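Local atomic coordinates of S-M checkpoint control protein rad4 (Schizosaccharomyces pombe, PDB entry 4BMD), a protein that is essential for DNA replication and for the checkpoint coupling S phase to mitosis, acting as a BRCT-repeat adaptor that binds phosphorylated crb2. Residues A[70-79]-A[88-98]. Numbering follows the deposited sequence.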
ATOM      1  N   PRO A  70     -16.512  -8.322  -2.989  1.00 49.73           N
ATOM      2  CA  PRO A  70     -15.530  -7.243  -2.834  1.00 51.86           C
ATOM      3  C   PRO A  70     -14.201  -7.800  -2.337  1.00 51.95           C
ATOM      4  O   PRO A  70     -14.160  -8.510  -1.331  1.00 36.43           O
ATOM      5  CB  PRO A  70     -16.167  -6.327  -1.782  1.00 50.75           C
ATOM      6  CG  PRO A  70     -17.223  -7.146  -1.126  1.00 48.52           C
ATOM      7  CD  PRO A  70     -17.711  -8.101  -2.164  1.00 48.13           C
ATOM      8  N   THR A  71     -13.128  -7.484  -3.052  1.00 43.96           N
ATOM      9  CA  THR A  71     -11.822  -8.060  -2.772  1.00 34.82           C
ATOM     10  C   THR A  71     -10.854  -7.025  -2.211  1.00 32.70           C
ATOM     11  O   THR A  71     -10.680  -5.950  -2.782  1.00 45.63           O
ATOM     12  CB  THR A  71     -11.217  -8.685  -4.043  1.00 43.44           C
ATOM     13  OG1 THR A  71     -12.067  -9.740  -4.508  1.00 41.33           O
ATOM     14  CG2 THR A  71      -9.836  -9.243  -3.760  1.00 44.07           C
ATOM     15  N   VAL A  72     -10.237  -7.357  -1.083  1.00 33.53           N
ATOM     16  CA  VAL A  72      -9.257  -6.484  -0.448  1.00 33.15           C
ATOM     17  C   VAL A  72      -8.043  -7.297  -0.015  1.00 32.47           C
ATOM     18  O   VAL A  72      -8.083  -8.527  -0.017  1.00 35.83           O
ATOM     19  CB  VAL A  72      -9.842  -5.796   0.801  1.00 32.49           C
ATOM     20  CG1 VAL A  72     -11.036  -4.930   0.433  1.00 33.18           C
ATOM     21  CG2 VAL A  72     -10.233  -6.835   1.840  1.00 34.25           C
ATOM     22  N   ASN A  73      -6.962  -6.615   0.351  1.00 28.65           N
ATOM     23  CA  ASN A  73      -5.828  -7.299   0.965  1.00 31.06           C
ATOM     24  C   ASN A  73      -5.857  -7.164   2.484  1.00 34.69           C
ATOM     25  O   ASN A  73      -6.726  -6.483   3.029  1.00 31.91           O
ATOM     26  CB  ASN A  73      -4.484  -6.846   0.372  1.00 32.22           C
ATOM     27  CG  ASN A  73      -4.218  -5.362   0.557  1.00 36.81           C
ATOM     28  OD1 ASN A  73      -4.629  -4.754   1.545  1.00 41.25           O
ATOM     29  ND2 ASN A  73      -3.516  -4.772  -0.403  1.00 39.08           N
ATOM     30  N   GLU A  74      -4.913  -7.806   3.167  1.00 36.89           N
ATOM     31  CA  GLU A  74      -4.915  -7.810   4.628  1.00 41.90           C
ATOM     32  C   GLU A  74      -4.670  -6.421   5.216  1.00 43.88           C
ATOM     33  O   GLU A  74      -5.009  -6.162   6.369  1.00 53.98           O
ATOM     34  CB  GLU A  74      -3.899  -8.814   5.187  1.00 37.46           C
ATOM     35  CG  GLU A  74      -2.447  -8.371   5.106  1.00 36.64           C
ATOM     36  CD  GLU A  74      -1.743  -8.891   3.868  1.00 48.73           C
ATOM     37  OE1 GLU A  74      -2.383  -8.962   2.797  1.00 38.68           O
ATOM     38  OE2 GLU A  74      -0.548  -9.235   3.970  1.00 47.70           O
ATOM     39  N   TRP A  75      -4.090  -5.531   4.418  1.00 40.67           N
ATOM     40  CA  TRP A  75      -3.826  -4.167   4.869  1.00 43.45           C
ATOM     41  C   TRP A  75      -5.123  -3.387   5.060  1.00 43.62           C
ATOM     42  O   TRP A  75      -5.161  -2.399   5.795  1.00 46.90           O
ATOM     43  CB  TRP A  75      -2.891  -3.443   3.897  1.00 38.40           C
ATOM     44  CG  TRP A  75      -1.476  -3.937   3.958  1.00 37.82           C
ATOM     45  CD1 TRP A  75      -0.946  -4.794   4.879  1.00 38.46           C
ATOM     46  CD2 TRP A  75      -0.409  -3.604   3.060  1.00 32.41           C
ATOM     47  NE1 TRP A  75       0.383  -5.015   4.612  1.00 41.60           N
ATOM     48  CE2 TRP A  75       0.738  -4.296   3.500  1.00 42.62           C
ATOM     49  CE3 TRP A  75      -0.312  -2.788   1.929  1.00 34.89           C
ATOM     50  CZ2 TRP A  75       1.966  -4.197   2.848  1.00 34.81           C
ATOM     51  CZ3 TRP A  75       0.907  -2.693   1.283  1.00 33.76           C
ATOM     52  CH2 TRP A  75       2.030  -3.392   1.744  1.00 33.92           C
ATOM     53  N   TRP A  76      -6.184  -3.838   4.397  1.00 37.90           N
ATOM     54  CA  TRP A  76      -7.509  -3.257   4.581  1.00 39.65           C
ATOM     55  C   TRP A  76      -7.994  -3.530   6.000  1.00 47.28           C
ATOM     56  O   TRP A  76      -8.620  -2.676   6.629  1.00 44.14           O
ATOM     57  CB  TRP A  76      -8.490  -3.842   3.563  1.00 37.03           C
ATOM     58  CG  TRP A  76      -9.911  -3.386   3.736  1.00 39.63           C
ATOM     59  CD1 TRP A  76     -10.515  -2.329   3.120  1.00 41.63           C
ATOM     60  CD2 TRP A  76     -10.909  -3.983   4.577  1.00 37.71           C
ATOM     61  NE1 TRP A  76     -11.823  -2.227   3.525  1.00 42.54           N
ATOM     62  CE2 TRP A  76     -12.089  -3.230   4.420  1.00 40.67           C
ATOM     63  CE3 TRP A  76     -10.916  -5.078   5.448  1.00 45.14           C
ATOM     64  CZ2 TRP A  76     -13.266  -3.538   5.102  1.00 45.29           C
ATOM     65  CZ3 TRP A  76     -12.084  -5.381   6.123  1.00 42.57           C
ATOM     66  CH2 TRP A  76     -13.243  -4.614   5.947  1.00 40.72           C
ATOM     67  N   ILE A  77      -7.698  -4.727   6.496  1.00 44.55           N
ATOM     68  CA  ILE A  77      -8.046  -5.105   7.859  1.00 54.09           C
ATOM     69  C   ILE A  77      -7.275  -4.250   8.856  1.00 59.54           C
ATOM     70  O   ILE A  77      -7.842  -3.743   9.824  1.00 57.51           O
ATOM     71  CB  ILE A  77      -7.733  -6.589   8.126  1.00 43.15           C
ATOM     72  CG1 ILE A  77      -8.458  -7.479   7.115  1.00 44.21           C
ATOM     73  CG2 ILE A  77      -8.113  -6.968   9.550  1.00 43.06           C
ATOM     74  CD1 ILE A  77      -8.125  -8.949   7.249  1.00 35.21           C
ATOM     75  N   GLU A  78      -5.978  -4.092   8.605  1.00 56.15           N
ATOM     76  CA  GLU A  78      -5.113  -3.300   9.471  1.00 51.54           C
ATOM     77  C   GLU A  78      -5.551  -1.839   9.513  1.00 50.70           C
ATOM     78  O   GLU A  78      -5.501  -1.199  10.564  1.00 56.85           O
ATOM     79  CB  GLU A  78      -3.659  -3.401   9.010  1.00 45.80           C
ATOM     80  CG  GLU A  78      -3.120  -4.822   8.974  1.00 43.73           C
ATOM     81  CD  GLU A  78      -1.690  -4.892   8.476  1.00 52.90           C
ATOM     82  OE1 GLU A  78      -1.074  -3.823   8.275  1.00 58.71           O
ATOM     83  OE2 GLU A  78      -1.181  -6.017   8.282  1.00 45.23           O
ATOM     84  N   ARG A  79      -5.980  -1.317   8.368  1.00 45.75           N
ATOM     85  CA  ARG A  79      -6.468   0.056   8.294  1.00 53.05           C
ATOM     86  C   ARG A  79      -7.761   0.218   9.079  1.00 61.54           C
ATOM     87  O   ARG A  79      -7.977   1.240   9.729  1.00 66.35           O
ATOM     88  CB  ARG A  79      -6.685   0.480   6.839  1.00 52.37           C
ATOM     89  CG  ARG A  79      -5.412   0.856   6.102  1.00 55.55           C
ATOM     90  CD  ARG A  79      -5.721   1.350   4.699  1.00 55.26           C
ATOM     91  NE  ARG A  79      -6.729   2.408   4.703  1.00 60.30           N
ATOM     92  CZ  ARG A  79      -6.453   3.703   4.812  1.00 63.63           C
ATOM     93  NH1 ARG A  79      -5.195   4.108   4.926  1.00 71.02           N
ATOM     94  NH2 ARG A  79      -7.434   4.595   4.805  1.00 58.28           N
ATOM     95  N   GLY A  88     -14.425   1.830   2.760  1.00 60.10           N
ATOM     96  CA  GLY A  88     -14.828   1.264   1.487  1.00 55.34           C
ATOM     97  C   GLY A  88     -13.637   0.564   0.865  1.00 60.94           C
ATOM     98  O   GLY A  88     -12.494   0.832   1.239  1.00 59.13           O
ATOM     99  N   ILE A  89     -13.891  -0.330  -0.084  1.00 59.44           N
ATOM    100  CA  ILE A  89     -12.815  -1.114  -0.678  1.00 67.18           C
ATOM    101  C   ILE A  89     -11.942  -0.292  -1.623  1.00 67.21           C
ATOM    102  O   ILE A  89     -10.835  -0.703  -1.964  1.00 65.48           O
ATOM    103  CB  ILE A  89     -13.348  -2.360  -1.422  1.00 63.38           C
ATOM    104  CG1 ILE A  89     -14.143  -1.949  -2.662  1.00 52.14           C
ATOM    105  CG2 ILE A  89     -14.194  -3.217  -0.491  1.00 59.81           C
ATOM    106  CD1 ILE A  89     -14.633  -3.121  -3.484  1.00 60.46           C
ATOM    107  N   ASP A  90     -12.433   0.873  -2.033  1.00 56.04           N
ATOM    108  CA  ASP A  90     -11.708   1.704  -2.990  1.00 63.95           C
ATOM    109  C   ASP A  90     -11.130   2.976  -2.369  1.00 53.00           C
ATOM    110  O   ASP A  90     -10.547   3.805  -3.068  1.00 50.36           O
ATOM    111  CB  ASP A  90     -12.609   2.063  -4.174  1.00 59.40           C
ATOM    112  CG  ASP A  90     -13.021   0.848  -4.981  1.00 78.90           C
ATOM    113  OD1 ASP A  90     -12.215  -0.099  -5.085  1.00 85.26           O
ATOM    114  OD2 ASP A  90     -14.152   0.839  -5.512  1.00 79.59           O
ATOM    115  N   GLU A  91     -11.283   3.123  -1.057  1.00 51.87           N
ATOM    116  CA  GLU A  91     -10.836   4.334  -0.373  1.00 56.96           C
ATOM    117  C   GLU A  91      -9.315   4.489  -0.360  1.00 58.02           C
ATOM    118  O   GLU A  91      -8.803   5.606  -0.286  1.00 67.08           O
ATOM    119  CB  GLU A  91     -11.392   4.393   1.052  1.00 64.19           C
ATOM    120  CG  GLU A  91     -12.908   4.490   1.116  1.00 68.65           C
ATOM    121  CD  GLU A  91     -13.411   4.840   2.503  1.00 70.10           C
ATOM    122  OE1 GLU A  91     -12.619   5.375   3.307  1.00 74.32           O
ATOM    123  OE2 GLU A  91     -14.598   4.580   2.790  1.00 77.63           O
ATOM    124  N   HIS A  92      -8.596   3.373  -0.429  1.00 46.71           N
ATOM    125  CA  HIS A  92      -7.137   3.422  -0.467  1.00 42.00           C
ATOM    126  C   HIS A  92      -6.552   2.382  -1.420  1.00 40.73           C
ATOM    127  O   HIS A  92      -6.920   1.207  -1.379  1.00 46.26           O
ATOM    128  CB  HIS A  92      -6.544   3.260   0.932  1.00 38.83           C
ATOM    129  CG  HIS A  92      -5.150   3.791   1.058  1.00 47.49           C
ATOM    130  ND1 HIS A  92      -4.045   3.096   0.618  1.00 47.36           N
ATOM    131  CD2 HIS A  92      -4.684   4.957   1.564  1.00 50.60           C
ATOM    132  CE1 HIS A  92      -2.957   3.809   0.852  1.00 45.96           C
ATOM    133  NE2 HIS A  92      -3.318   4.943   1.426  1.00 44.31           N
ATOM    134  N   ALA A  93      -5.629   2.826  -2.269  1.00 34.39           N
ATOM    135  CA  ALA A  93      -5.067   1.986  -3.322  1.00 31.35           C
ATOM    136  C   ALA A  93      -4.267   0.795  -2.797  1.00 37.56           C
ATOM    137  O   ALA A  93      -4.132  -0.219  -3.482  1.00 36.40           O
ATOM    138  CB  ALA A  93      -4.211   2.827  -4.261  1.00 34.12           C
ATOM    139  N   LEU A  94      -3.735   0.921  -1.586  1.00 28.81           N
ATOM    140  CA  LEU A  94      -2.915  -0.139  -1.006  1.00 38.42           C
ATOM    141  C   LEU A  94      -3.753  -1.189  -0.281  1.00 36.37           C
ATOM    142  O   LEU A  94      -3.242  -2.235   0.116  1.00 37.48           O
ATOM    143  CB  LEU A  94      -1.866   0.448  -0.056  1.00 35.79           C
ATOM    144  CG  LEU A  94      -0.797   1.339  -0.691  1.00 33.05           C
ATOM    145  CD1 LEU A  94       0.161   1.868   0.363  1.00 38.36           C
ATOM    146  CD2 LEU A  94      -0.040   0.585  -1.772  1.00 32.72           C
ATOM    147  N   ALA A  95      -5.041  -0.908  -0.110  1.00 38.73           N
ATOM    148  CA  ALA A  95      -5.938  -1.830   0.579  1.00 39.04           C
ATOM    149  C   ALA A  95      -6.515  -2.862  -0.386  1.00 40.50           C
ATOM    150  O   ALA A  95      -7.194  -3.802   0.024  1.00 41.03           O
ATOM    151  CB  ALA A  95      -7.051  -1.065   1.278  1.00 42.82           C
ATOM    152  N   LYS A  96      -6.241  -2.671  -1.672  1.00 34.31           N
ATOM    153  CA  LYS A  96      -6.653  -3.615  -2.702  1.00 35.14           C
ATOM    154  C   LYS A  96      -5.425  -4.332  -3.244  1.00 43.73           C
ATOM    155  O   LYS A  96      -4.304  -3.859  -3.056  1.00 41.14           O
ATOM    156  CB  LYS A  96      -7.360  -2.880  -3.842  1.00 44.32           C
ATOM    157  CG  LYS A  96      -8.764  -2.425  -3.515  1.00 55.84           C
ATOM    158  CD  LYS A  96      -9.397  -1.714  -4.701  1.00 75.31           C
ATOM    159  CE  LYS A  96      -8.602  -0.478  -5.095  1.00 70.77           C
ATOM    160  NZ  LYS A  96      -8.534   0.517  -3.987  1.00 55.09           N
ATOM    161  N   PRO A  97      -5.629  -5.485  -3.907  1.00 37.87           N
ATOM    162  CA  PRO A  97      -4.516  -6.137  -4.602  1.00 35.32           C
ATOM    163  C   PRO A  97      -3.900  -5.182  -5.616  1.00 33.54           C
ATOM    164  O   PRO A  97      -4.620  -4.626  -6.447  1.00 30.41           O
ATOM    165  CB  PRO A  97      -5.196  -7.302  -5.321  1.00 42.53           C
ATOM    166  CG  PRO A  97      -6.372  -7.621  -4.473  1.00 41.30           C
ATOM    167  CD  PRO A  97      -6.854  -6.302  -3.941  1.00 39.26           C
ATOM    168  N   PHE A  98      -2.588  -4.985  -5.536  1.00 33.08           N
ATOM    169  CA  PHE A  98      -1.917  -4.005  -6.380  1.00 31.70           C
ATOM    170  C   PHE A  98      -0.636  -4.544  -6.996  1.00 32.77           C
ATOM    171  O   PHE A  98      -0.173  -4.041  -8.019  1.00 38.04           O
ATOM    172  CB  PHE A  98      -1.604  -2.737  -5.577  1.00 34.76           C
ATOM    173  CG  PHE A  98      -0.697  -2.971  -4.398  1.00 34.15           C
ATOM    174  CD1 PHE A  98       0.682  -2.974  -4.552  1.00 29.18           C
ATOM    175  CD2 PHE A  98      -1.224  -3.178  -3.135  1.00 29.36           C
ATOM    176  CE1 PHE A  98       1.514  -3.191  -3.470  1.00 28.30           C
ATOM    177  CE2 PHE A  98      -0.395  -3.392  -2.048  1.00 32.46           C
ATOM    178  CZ  PHE A  98       0.975  -3.399  -2.217  1.00 30.37           C
TER
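His92 lies over one face of the Arg79 guanidinium, its CB above the centre and the two planes 23° apart, with CD2 3.5 Å from Arg79 NH1. The Trp76 indole carries Val72 CG2 on one face and meets Ala95 CB and Gly88 O at its edge. Leu94 O sits at the edge of the Trp75 ring, which stacks with His57 and His124 and whose CZ3 approaches the edge of Phe98, 3.6 Å from CZ; Leu94 CD2 covers one Phe98 face. Asn73 donates two hydrogen bonds to the loop: backbone N to Ala95 O (2.8 Å, 169°) and ND2 to Leu94 O (2.6 Å), which lies in the amide plane while ND2 stands above the Leu94 carbonyl plane. With CG between the backbone N and carbonyl carbon (chi1 60°), Asn73, at the N-cap position, accepts weakly through OD1 from Trp75 N and Trp76 N. A leucine here would probably leave Leu94 O without this donor and cost both nitrogens their weak side-chain cap. Arg79 NH1 forms a salt bridge with Glu120, and Leu94 and Phe98 touch Ala128; Glu120 and Ala128 belong to helix 119-131 of BRCT4. Asn73 thus caps helix 74-82 of BRCT3 and ties down the loop packed against BRCT4.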